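PDB 6AD3: lovastatin nonaketide synthase mokA from Monascus pilosus, which carries out the nine-step iterative assembly of the lovastatin (monacolin K) polyketide, and is represented here by its condensation domain. Local coordinates for residues G409-R414 with A430-A435; H266-P269 with S274-L277; Q82-R87 with F417-A422; L78-E83 with R405-V410. The protein carries 1 engineered substitution. All coordinates share one frame; numbering follows the deposited sequence.

Contact 1 (G409-R414 with A430-A435); sequences GVLLER and APLFQA
Leu412 of helix 408-414 points its two methyl ends into the bend made by Pro431 and Leu432, and this is where the contact is tight. Its CD1 lies 3.7 Å from Leu432 CB and nearly as close to Leu432 CD2, while the other branch, CD2, reaches Pro431 CG at 4.1 Å, with the two side chains roughly perpendicular. Leu412 reaches the bend with a near-eclipsed second torsion (chi2 14°), an unusual shape that may be strained. Leu432 sets CG anti to its backbone N (chi1 -164°), sending CD2 towards the helix, where it also meets Leu411 CD2 at 4.1 Å. All four residues are buried; Pro374 and helix 256-266 close over the leucine pair. Behind them the loop is braced by its own amide: Gln434 NE2 donates to Ala430 O at 2.9 Å, almost straight at 167°. The looser part is at Glu413 and Arg414, both exposed and far from the loop; Arg414 pairs with Glu263 of helix 256-266. Leucine side chains and a proline ring provide the contact, so its hold rests on shape and exclusion of water, while the directional bonds lie within the loop or beyond it.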
loop_
_atom_site.group_PDB
_atom_site.type_symbol
_atom_site.label_atom_id
_atom_site.label_comp_id
_atom_site.label_asym_id
_atom_site.label_seq_id
_atom_site.Cartn_x
_atom_site.Cartn_y
_atom_site.Cartn_z
ATOM N N GLY A 409 -0.341 -2.260 13.620
ATOM C CA GLY A 409 0.160 -1.358 14.662
ATOM C C GLY A 409 -0.259 -1.794 16.059
ATOM O O GLY A 409 0.497 -1.628 17.034
ATOM N N VAL A 410 -1.447 -2.388 16.190
ATOM C CA VAL A 410 -1.794 -2.897 17.524
ATOM C C VAL A 410 -1.009 -4.130 17.915
ATOM O O VAL A 410 -0.536 -4.214 19.059
ATOM C CB VAL A 410 -3.304 -2.965 17.901
ATOM C CG1 VAL A 410 -4.243 -2.485 16.855
ATOM C CG2 VAL A 410 -3.707 -4.265 18.597
ATOM N N LEU A 411 -0.653 -4.960 16.941
ATOM C CA LEU A 411 0.301 -6.072 17.205
ATOM C C LEU A 411 1.659 -5.552 17.614
ATOM O O LEU A 411 2.271 -6.018 18.592
ATOM C CB LEU A 411 0.447 -6.956 15.981
ATOM C CG LEU A 411 1.330 -8.169 16.185
ATOM C CD1 LEU A 411 0.749 -9.103 17.239
ATOM C CD2 LEU A 411 1.556 -8.914 14.886
ATOM N N LEU A 412 2.199 -4.647 16.829
ATOM C CA LEU A 412 3.491 -4.095 17.142
ATOM C C LEU A 412 3.559 -3.561 18.586
ATOM O O LEU A 412 4.548 -3.790 19.299
ATOM C CB LEU A 412 3.806 -2.969 16.173
ATOM C CG LEU A 412 4.710 -3.251 14.986
ATOM C CD1 LEU A 412 5.014 -4.663 14.617
ATOM C CD2 LEU A 412 4.437 -2.362 13.799
ATOM N N GLU A 413 2.526 -2.832 18.990
ATOM C CA GLU A 413 2.480 -2.256 20.333
ATOM C C GLU A 413 2.436 -3.344 21.374
ATOM O O GLU A 413 3.196 -3.317 22.353
ATOM C CB GLU A 413 1.273 -1.353 20.506
ATOM C CG GLU A 413 1.090 -0.899 21.956
ATOM C CD GLU A 413 0.169 0.296 22.079
ATOM O OE1 GLU A 413 0.541 1.277 22.765
ATOM O OE2 GLU A 413 -0.904 0.277 21.454
ATOM N N ARG A 414 1.602 -4.339 21.140
ATOM C CA ARG A 414 1.523 -5.472 22.042
ATOM C C ARG A 414 2.820 -6.204 22.208
ATOM O O ARG A 414 3.123 -6.659 23.309
ATOM C CB ARG A 414 0.443 -6.420 21.628
ATOM C CG ARG A 414 -0.917 -5.824 21.867
ATOM C CD ARG A 414 -1.995 -6.792 21.496
ATOM N NE ARG A 414 -1.882 -8.005 22.274
ATOM C CZ ARG A 414 -2.577 -8.242 23.365
ATOM N NH1 ARG A 414 -3.470 -7.346 23.797
ATOM N NH2 ARG A 414 -2.454 -9.409 23.961
ATOM N N ALA A 430 12.744 -1.517 10.105
ATOM C CA ALA A 430 11.367 -1.569 10.540
ATOM C C ALA A 430 11.187 -2.606 11.638
ATOM O O ALA A 430 11.830 -3.629 11.625
ATOM C CB ALA A 430 10.484 -1.889 9.376
ATOM N N PRO A 431 10.230 -2.366 12.562
ATOM C CA PRO A 431 9.895 -3.411 13.554
ATOM C C PRO A 431 9.292 -4.646 12.952
ATOM O O PRO A 431 8.440 -4.547 12.060
ATOM C CB PRO A 431 8.874 -2.757 14.455
ATOM C CG PRO A 431 8.442 -1.501 13.797
ATOM C CD PRO A 431 9.394 -1.170 12.682
ATOM N N LEU A 432 9.760 -5.799 13.430
ATOM C CA LEU A 432 9.118 -7.129 13.205
ATOM C C LEU A 432 9.344 -7.729 11.829
ATOM O O LEU A 432 9.688 -8.896 11.699
ATOM C CB LEU A 432 7.617 -7.113 13.503
ATOM C CG LEU A 432 6.986 -8.478 13.665
ATOM C CD1 LEU A 432 7.547 -9.200 14.889
ATOM C CD2 LEU A 432 5.496 -8.378 13.717
ATOM N N PHE A 433 9.106 -6.952 10.786
ATOM C CA PHE A 433 9.408 -7.423 9.439
ATOM C C PHE A 433 10.017 -6.305 8.628
ATOM O O PHE A 433 9.664 -5.140 8.833
ATOM C CB PHE A 433 8.148 -7.974 8.732
ATOM C CG PHE A 433 6.951 -7.048 8.766
ATOM C CD1 PHE A 433 6.148 -6.960 9.905
ATOM C CD2 PHE A 433 6.628 -6.230 7.671
ATOM C CE1 PHE A 433 5.059 -6.106 9.946
ATOM C CE2 PHE A 433 5.559 -5.368 7.731
ATOM C CZ PHE A 433 4.766 -5.299 8.866
ATOM N N GLN A 434 10.896 -6.667 7.680
ATOM C CA GLN A 434 11.656 -5.666 6.918
ATOM C C GLN A 434 11.421 -5.807 5.412
ATOM O O GLN A 434 11.947 -5.035 4.633
ATOM C CB GLN A 434 13.155 -5.773 7.208
ATOM C CG GLN A 434 13.498 -5.480 8.669
ATOM C CD GLN A 434 13.204 -6.625 9.626
ATOM O OE1 GLN A 434 13.545 -7.796 9.382
ATOM N NE2 GLN A 434 12.571 -6.292 10.739
ATOM N N ALA A 435 10.588 -6.759 5.045
ATOM C CA ALA A 435 10.156 -6.960 3.675
ATOM C C ALA A 435 8.627 -6.912 3.604
ATOM O O ALA A 435 7.929 -7.478 4.460
ATOM C CB ALA A 435 10.619 -8.326 3.188
#

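Contact 2 (H266-P269 with S274-L277); sequences HHQP and SPVL
The loop leaving helix 256-266 bends back towards itself just beyond the helix end, bringing Gln268 opposite Ser274 and Pro275. The two backbones come nearest between Gln268 and Ser274, whose CA atoms are 6.8 Å apart. Gln268 does most of the touching on its side. Its CG sits 4.1 Å from Ser274 OG, too far for more than a van der Waals brush, and its NE2 lies 3.8 Å from Pro275 CD, the glutamine and the proline ring approaching from opposite directions. The side chain gets there by folding rather than stretching: CG lies beside the backbone N (chi1 -75°) and the chain bends again at chi2 (-67°), which lays the amide across the start of 274-277. Both ends of that amide have partners nearby. OE1 accepts a hydrogen bond from Arg376 NH2 on strand 371-377, and NE2 makes a weak one to Val273 O, just ahead of Ser274. The loop thus bridges helix 256-266 and the six-stranded sheet of the condensation domain, of which strand 371-377 is an outermost member. His267 is the first residue to leave helical geometry; just before it, buried His266 hydrogen-bonds through NE2 to Pro374 O. At the far end Leu277 N is tied to Gln434 OE1. Pro275 is exposed, and Gln268 itself touches a crystal neighbour.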
loop_
_atom_site.group_PDB
_atom_site.type_symbol
_atom_site.label_atom_id
_atom_site.label_comp_id
_atom_site.label_asym_id
_atom_site.label_seq_id
_atom_site.Cartn_x
_atom_site.Cartn_y
_atom_site.Cartn_z
ATOM N N HIS A 266 5.223 -14.984 16.466
ATOM C CA HIS A 266 6.376 -14.091 16.563
ATOM C C HIS A 266 7.112 -14.140 17.894
ATOM O O HIS A 266 8.194 -13.563 18.043
ATOM C CB HIS A 266 5.927 -12.663 16.229
ATOM C CG HIS A 266 5.669 -12.481 14.770
ATOM N ND1 HIS A 266 6.691 -12.502 13.850
ATOM C CD2 HIS A 266 4.522 -12.537 14.057
ATOM C CE1 HIS A 266 6.182 -12.470 12.635
ATOM N NE2 HIS A 266 4.869 -12.504 12.734
ATOM N N HIS A 267 6.663 -15.024 18.763
ATOM C CA HIS A 267 7.328 -15.184 20.068
ATOM C C HIS A 267 8.768 -15.736 19.904
ATOM O O HIS A 267 9.070 -16.522 18.987
ATOM C CB HIS A 267 6.504 -16.123 20.966
ATOM C CG HIS A 267 6.919 -16.095 22.408
ATOM N ND1 HIS A 267 7.830 -16.983 22.945
ATOM C CD2 HIS A 267 6.548 -15.278 23.425
ATOM C CE1 HIS A 267 8.024 -16.692 24.221
ATOM N NE2 HIS A 267 7.290 -15.635 24.526
ATOM N N GLN A 268 9.643 -15.296 20.786
ATOM C CA GLN A 268 11.024 -15.653 20.750
ATOM C C GLN A 268 11.383 -16.335 22.101
ATOM O O GLN A 268 10.793 -16.012 23.112
ATOM C CB GLN A 268 11.858 -14.385 20.587
ATOM C CG GLN A 268 11.826 -13.789 19.180
ATOM C CD GLN A 268 12.503 -14.689 18.186
ATOM O OE1 GLN A 268 11.867 -15.516 17.564
ATOM N NE2 GLN A 268 13.829 -14.655 18.173
ATOM N N PRO A 269 12.461 -17.130 22.127
ATOM C CA PRO A 269 13.087 -17.503 23.417
ATOM C C PRO A 269 13.504 -16.288 24.233
ATOM O O PRO A 269 13.768 -15.224 23.671
ATOM C CB PRO A 269 14.309 -18.318 22.986
ATOM C CG PRO A 269 13.931 -18.880 21.662
ATOM C CD PRO A 269 13.144 -17.760 20.994
ATOM N N SER A 274 14.171 -10.510 18.076
ATOM C CA SER A 274 13.616 -10.798 16.758
ATOM C C SER A 274 14.708 -10.592 15.687
ATOM O O SER A 274 15.343 -9.531 15.645
ATOM C CB SER A 274 12.425 -9.903 16.491
ATOM O OG SER A 274 11.382 -10.177 17.391
ATOM N N PRO A 275 15.018 -11.654 14.913
ATOM C CA PRO A 275 15.958 -11.495 13.810
ATOM C C PRO A 275 15.451 -10.481 12.784
ATOM O O PRO A 275 14.263 -10.408 12.524
ATOM C CB PRO A 275 16.014 -12.908 13.170
ATOM C CG PRO A 275 15.281 -13.822 14.122
ATOM C CD PRO A 275 14.284 -12.928 14.809
ATOM N N VAL A 276 16.377 -9.767 12.171
ATOM C CA VAL A 276 16.034 -8.817 11.156
ATOM C C VAL A 276 16.667 -9.292 9.854
ATOM O O VAL A 276 17.639 -10.038 9.856
ATOM C CB VAL A 276 16.537 -7.408 11.517
ATOM C CG1 VAL A 276 16.001 -6.997 12.876
ATOM C CG2 VAL A 276 18.058 -7.355 11.510
ATOM N N LEU A 277 16.006 -8.991 8.755
ATOM C CA LEU A 277 16.465 -9.390 7.468
ATOM C C LEU A 277 17.911 -8.922 7.230
ATOM O O LEU A 277 18.221 -7.722 7.369
ATOM C CB LEU A 277 15.543 -8.778 6.419
ATOM C CG LEU A 277 15.671 -9.323 4.998
ATOM C CD1 LEU A 277 15.103 -10.742 4.951
ATOM C CD2 LEU A 277 14.924 -8.386 4.042
#

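Contact 3 (Q82-R87 with F417-A422); sequences QEYAWR and FEVPGA
Tyr84 is the first residue along 82-87 to meet the loop 417-422. CG anti to the backbone N (chi1 -174°) swings its ring out from helix 80-91, and Tyr84 OH stops 3.4 Å from Pro420 CD. Val419 CG2 comes obliquely to the same ring, 4.2 Å from CE1. A water at the ring edge, in its plane, lies 2.7 Å from Tyr84 OH and donates to Glu418 O at 2.8 Å. Condensation domains have two lobes, each resembling chloramphenicol acetyltransferase; here helix 80-91, probably of the N-terminal lobe, meets a loop that by its place in the chain belongs with the C-terminal lobe. The ring of Tyr408 stands steeply against Tyr84. One turn on, Arg87 CB is 3.9 Å from Val419 CG2, and Val419 CG1 rests 3.7 Å from Arg87 O; the two valine methyls divide between the arginine's aliphatic base (CG2) and the arginine's backbone carbonyl (CG1). Beyond CD the extended arginine leaves the loop; NH2 turns back along the helix to Glu83 OE2 at 2.7 Å, a salt bridge whose hydrogen bond is weak at 129°. Glu83 OE1 in turn pairs with Arg247.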
loop_
_atom_site.group_PDB
_atom_site.type_symbol
_atom_site.label_atom_id
_atom_site.label_comp_id
_atom_site.label_asym_id
_atom_site.label_seq_id
_atom_site.Cartn_x
_atom_site.Cartn_y
_atom_site.Cartn_z
ATOM N N GLN A 82 -5.450 4.676 11.541
ATOM C CA GLN A 82 -5.090 6.106 11.589
ATOM C C GLN A 82 -4.167 6.435 12.759
ATOM O O GLN A 82 -3.224 7.213 12.626
ATOM C CB GLN A 82 -6.321 6.975 11.666
ATOM C CG GLN A 82 -7.122 7.051 10.378
ATOM C CD GLN A 82 -8.445 7.767 10.562
ATOM O OE1 GLN A 82 -9.002 7.806 11.664
ATOM N NE2 GLN A 82 -8.908 8.433 9.508
ATOM N N GLU A 83 -4.439 5.837 13.930
ATOM C CA GLU A 83 -3.695 6.143 15.114
ATOM C C GLU A 83 -2.221 5.741 14.996
ATOM O O GLU A 83 -1.335 6.534 15.316
ATOM C CB GLU A 83 -4.347 5.464 16.328
ATOM C CG GLU A 83 -3.609 5.696 17.634
ATOM C CD GLU A 83 -4.319 5.073 18.845
ATOM O OE1 GLU A 83 -5.524 4.782 18.792
ATOM O OE2 GLU A 83 -3.628 4.767 19.817
ATOM N N TYR A 84 -1.945 4.553 14.444
ATOM C CA TYR A 84 -0.553 4.128 14.282
ATOM C C TYR A 84 0.140 4.997 13.213
ATOM O O TYR A 84 1.238 5.468 13.392
ATOM C CB TYR A 84 -0.453 2.645 13.897
ATOM C CG TYR A 84 1.001 2.142 13.878
ATOM C CD1 TYR A 84 1.705 1.941 15.076
ATOM C CD2 TYR A 84 1.666 1.960 12.682
ATOM C CE1 TYR A 84 3.027 1.529 15.064
ATOM C CE2 TYR A 84 2.991 1.569 12.639
ATOM C CZ TYR A 84 3.673 1.338 13.826
ATOM O OH TYR A 84 4.999 1.031 13.748
ATOM N N ALA A 85 -0.576 5.294 12.164
ATOM C CA ALA A 85 -0.056 6.172 11.147
ATOM C C ALA A 85 0.266 7.571 11.711
ATOM O O ALA A 85 1.275 8.163 11.366
ATOM C CB ALA A 85 -1.055 6.255 10.013
ATOM N N TRP A 86 -0.570 8.069 12.604
ATOM C CA TRP A 86 -0.309 9.354 13.256
ATOM C C TRP A 86 1.008 9.294 14.057
ATOM O O TRP A 86 1.836 10.221 14.001
ATOM C CB TRP A 86 -1.483 9.706 14.149
ATOM C CG TRP A 86 -1.248 10.869 15.063
ATOM C CD1 TRP A 86 -1.308 10.857 16.432
ATOM C CD2 TRP A 86 -0.927 12.213 14.687
ATOM N NE1 TRP A 86 -1.081 12.124 16.926
ATOM C CE2 TRP A 86 -0.828 12.970 15.882
ATOM C CE3 TRP A 86 -0.653 12.842 13.467
ATOM C CZ2 TRP A 86 -0.458 14.328 15.890
ATOM C CZ3 TRP A 86 -0.320 14.208 13.469
ATOM C CH2 TRP A 86 -0.222 14.930 14.681
ATOM N N ARG A 87 1.265 8.160 14.713
ATOM C CA ARG A 87 2.521 8.036 15.458
ATOM C C ARG A 87 3.702 8.027 14.521
ATOM O O ARG A 87 4.737 8.614 14.837
ATOM C CB ARG A 87 2.528 6.770 16.301
ATOM C CG ARG A 87 1.468 6.738 17.381
ATOM C CD ARG A 87 1.597 5.477 18.217
ATOM N NE ARG A 87 0.361 5.155 18.921
ATOM C CZ ARG A 87 0.018 5.628 20.116
ATOM N NH1 ARG A 87 0.776 6.517 20.732
ATOM N NH2 ARG A 87 -1.122 5.254 20.667
ATOM N N PHE A 417 7.237 -3.059 20.504
ATOM C CA PHE A 417 8.114 -2.358 19.600
ATOM C C PHE A 417 7.976 -0.859 19.730
ATOM O O PHE A 417 6.880 -0.352 20.028
ATOM C CB PHE A 417 7.806 -2.778 18.156
ATOM C CG PHE A 417 8.358 -4.135 17.797
ATOM C CD1 PHE A 417 9.703 -4.282 17.406
ATOM C CD2 PHE A 417 7.546 -5.275 17.850
ATOM C CE1 PHE A 417 10.234 -5.542 17.165
ATOM C CE2 PHE A 417 8.067 -6.528 17.562
ATOM C CZ PHE A 417 9.433 -6.664 17.260
ATOM N N GLU A 418 9.064 -0.151 19.418
ATOM C CA GLU A 418 9.043 1.293 19.266
ATOM C C GLU A 418 8.502 1.691 17.873
ATOM O O GLU A 418 8.616 0.936 16.901
ATOM C CB GLU A 418 10.460 1.845 19.447
ATOM C CG GLU A 418 10.554 3.093 20.315
ATOM C CD GLU A 418 10.543 2.787 21.805
ATOM O OE1 GLU A 418 11.606 2.925 22.455
ATOM O OE2 GLU A 418 9.458 2.493 22.343
ATOM N N VAL A 419 7.889 2.855 17.801
ATOM C CA VAL A 419 7.504 3.443 16.511
ATOM C C VAL A 419 8.751 3.895 15.737
ATOM O O VAL A 419 9.551 4.696 16.233
ATOM C CB VAL A 419 6.604 4.661 16.748
ATOM C CG1 VAL A 419 6.354 5.388 15.450
ATOM C CG2 VAL A 419 5.291 4.232 17.405
ATOM N N PRO A 420 8.925 3.413 14.509
ATOM C CA PRO A 420 10.139 3.810 13.803
ATOM C C PRO A 420 10.067 5.247 13.293
ATOM O O PRO A 420 8.968 5.745 12.954
ATOM C CB PRO A 420 10.199 2.835 12.628
ATOM C CG PRO A 420 8.756 2.498 12.351
ATOM C CD PRO A 420 8.054 2.548 13.696
ATOM N N GLY A 421 11.228 5.894 13.192
ATOM C CA GLY A 421 11.287 7.314 12.830
ATOM C C GLY A 421 11.949 7.540 11.510
ATOM O O GLY A 421 13.033 6.973 11.239
ATOM N N ALA A 422 11.261 8.273 10.626
ATOM C CA ALA A 422 11.838 8.630 9.350
ATOM C C ALA A 422 12.586 9.950 9.497
ATOM O O ALA A 422 11.993 11.024 9.404
ATOM C CB ALA A 422 10.758 8.744 8.287
HETATM O O HOH W 1 6.081 0.144 16.018
#

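Contact 4 (L78-E83 with R405-V410); sequences LSLGQE and RVPYGV
Leu80 and Pro407 meet where each segment runs from loop into helix, 78-83 into helix 80-91 and 405-410 into helix 408-414, with Pro407 at the N-cap. Glu83 N bonds to Ser79 O at 2.9 Å; Val410 N makes a weak bond to Pro407 O at 3.0 Å. A capping box closes the first helix: Ser79 OG accepts from Gln82 N at 2.9 Å (165°), and Gln82 OE1 receives Ser79 N in return, tilted out of the carboxamide plane. This fixes where Leu80 emerges. Its CG stands anti to the carbonyl carbon (chi1 -74°), directing the side chain to Pro407, whose CG lies 3.9 Å from Leu80 CB. Leu80 CD2 reaches Val410 CG1 at 4.1 Å, the two side chains meeting at a slant; Val410 is eclipsed (chi1 -1°), so that methyl deserves caution. Gln82 NE2 bonds to Phe209 O, in the stretch that aligns with the HHxxxDG motif of condensation domains but reads HRFVGDG here, with arginine in place of the second histidine. Around this apolar contact, Met255 touches Pro407, Leu259 of helix 256-266 packs on Val410, Arg247 of helix 239-251 lies against Leu80, and strand 145-150 packs against Leu78 and Gln82 through Leu145 and Gln147.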
loop_
_atom_site.group_PDB
_atom_site.type_symbol
_atom_site.label_atom_id
_atom_site.label_comp_id
_atom_site.label_asym_id
_atom_site.label_seq_id
_atom_site.Cartn_x
_atom_site.Cartn_y
_atom_site.Cartn_z
ATOM N N LEU A 78 -9.620 8.605 16.215
ATOM C CA LEU A 78 -8.944 7.979 15.090
ATOM C C LEU A 78 -9.270 6.475 15.034
ATOM O O LEU A 78 -9.472 5.811 16.054
ATOM C CB LEU A 78 -7.442 8.212 15.171
ATOM C CG LEU A 78 -6.891 9.647 15.184
ATOM C CD1 LEU A 78 -5.370 9.650 15.155
ATOM C CD2 LEU A 78 -7.440 10.453 14.029
ATOM N N SER A 79 -9.351 5.934 13.837
ATOM C CA SER A 79 -9.343 4.495 13.679
ATOM C C SER A 79 -8.012 3.955 14.184
ATOM O O SER A 79 -7.045 4.703 14.348
ATOM C CB SER A 79 -9.534 4.105 12.198
ATOM O OG SER A 79 -8.348 4.316 11.445
ATOM N N LEU A 80 -7.962 2.651 14.402
ATOM C CA LEU A 80 -6.750 2.014 14.885
ATOM C C LEU A 80 -5.582 2.261 13.866
ATOM O O LEU A 80 -4.461 2.612 14.248
ATOM C CB LEU A 80 -7.032 0.537 15.112
ATOM C CG LEU A 80 -7.877 0.208 16.350
ATOM C CD1 LEU A 80 -8.396 -1.218 16.278
ATOM C CD2 LEU A 80 -7.063 0.436 17.606
ATOM N N GLY A 81 -5.866 2.066 12.596
ATOM C CA GLY A 81 -4.887 2.299 11.536
ATOM C C GLY A 81 -4.484 3.752 11.451
ATOM O O GLY A 81 -3.289 4.061 11.290
ATOM N N GLN A 82 -5.450 4.676 11.541
ATOM C CA GLN A 82 -5.090 6.106 11.589
ATOM C C GLN A 82 -4.167 6.435 12.759
ATOM O O GLN A 82 -3.224 7.213 12.626
ATOM C CB GLN A 82 -6.321 6.975 11.666
ATOM C CG GLN A 82 -7.122 7.051 10.378
ATOM C CD GLN A 82 -8.445 7.767 10.562
ATOM O OE1 GLN A 82 -9.002 7.806 11.664
ATOM N NE2 GLN A 82 -8.908 8.433 9.508
ATOM N N GLU A 83 -4.439 5.837 13.930
ATOM C CA GLU A 83 -3.695 6.143 15.114
ATOM C C GLU A 83 -2.221 5.741 14.996
ATOM O O GLU A 83 -1.335 6.534 15.316
ATOM C CB GLU A 83 -4.347 5.464 16.328
ATOM C CG GLU A 83 -3.609 5.696 17.634
ATOM C CD GLU A 83 -4.319 5.073 18.845
ATOM O OE1 GLU A 83 -5.524 4.782 18.792
ATOM O OE2 GLU A 83 -3.628 4.767 19.817
ATOM N N ARG A 405 -7.933 -9.541 10.679
ATOM C CA ARG A 405 -8.605 -8.317 11.129
ATOM C C ARG A 405 -7.782 -7.458 12.095
ATOM O O ARG A 405 -8.161 -6.339 12.412
ATOM C CB ARG A 405 -9.915 -8.658 11.801
ATOM C CG ARG A 405 -10.970 -9.217 10.873
ATOM C CD ARG A 405 -12.222 -9.569 11.678
ATOM N NE ARG A 405 -12.954 -10.710 11.133
ATOM C CZ ARG A 405 -13.925 -10.609 10.232
ATOM N NH1 ARG A 405 -14.264 -9.419 9.745
ATOM N NH2 ARG A 405 -14.553 -11.696 9.810
ATOM N N VAL A 406 -6.636 -7.941 12.530
ATOM C CA VAL A 406 -5.841 -7.193 13.454
ATOM C C VAL A 406 -4.985 -6.126 12.750
ATOM O O VAL A 406 -4.089 -6.471 11.979
ATOM C CB VAL A 406 -4.920 -8.110 14.251
ATOM C CG1 VAL A 406 -4.137 -7.303 15.261
ATOM C CG2 VAL A 406 -5.737 -9.158 14.951
ATOM N N PRO A 407 -5.233 -4.833 13.047
ATOM C CA PRO A 407 -4.357 -3.794 12.477
ATOM C C PRO A 407 -2.903 -3.961 12.993
ATOM O O PRO A 407 -2.700 -4.234 14.175
ATOM C CB PRO A 407 -4.962 -2.501 13.003
ATOM C CG PRO A 407 -6.413 -2.825 13.248
ATOM C CD PRO A 407 -6.396 -4.249 13.733
ATOM N N TYR A 408 -1.927 -3.982 12.096
ATOM C CA TYR A 408 -0.572 -4.443 12.487
ATOM C C TYR A 408 0.021 -3.549 13.600
ATOM O O TYR A 408 0.775 -4.025 14.443
ATOM C CB TYR A 408 0.378 -4.545 11.301
ATOM C CG TYR A 408 0.865 -3.227 10.784
ATOM C CD1 TYR A 408 0.077 -2.451 9.941
ATOM C CD2 TYR A 408 2.125 -2.798 11.052
ATOM C CE1 TYR A 408 0.526 -1.233 9.434
ATOM C CE2 TYR A 408 2.591 -1.558 10.577
ATOM C CZ TYR A 408 1.796 -0.832 9.694
ATOM O OH TYR A 408 2.254 0.400 9.291
ATOM N N GLY A 409 -0.341 -2.260 13.620
ATOM C CA GLY A 409 0.160 -1.358 14.662
ATOM C C GLY A 409 -0.259 -1.794 16.059
ATOM O O GLY A 409 0.497 -1.628 17.034
ATOM N N VAL A 410 -1.447 -2.388 16.190
ATOM C CA VAL A 410 -1.794 -2.897 17.524
ATOM C C VAL A 410 -1.009 -4.130 17.915
ATOM O O VAL A 410 -0.536 -4.214 19.059
ATOM C CB VAL A 410 -3.304 -2.965 17.901
ATOM C CG1 VAL A 410 -4.243 -2.485 16.855
ATOM C CG2 VAL A 410 -3.707 -4.265 18.597
#

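Contacts 1, 3 and 4 form one cluster about helix 408-414, their centres 10 to 12 Å apart. Contacts 1 and 4 share Gly409 and Val410; contacts 3 and 4 share Gln82 and Glu83 of helix 80-91. Tyr84 ties the cluster together, its OH 3.4 Å from Leu412 CD2 and its CD1 3.7 Å from Gly409 CA, while Pro431 CB lies 3.4 Å from Phe417 CD1. Contact 2 lies to the side, about 22 Å centre to centre from contact 4, and touches contact 1 where Leu432 CD1 lies 3.6 Å from His266 ND1. Contacts 3 and 4 probably span the two lobes, with segments some 320 to 330 residues apart in the chain, whereas contacts 1 and 2 lie within the C-terminal part.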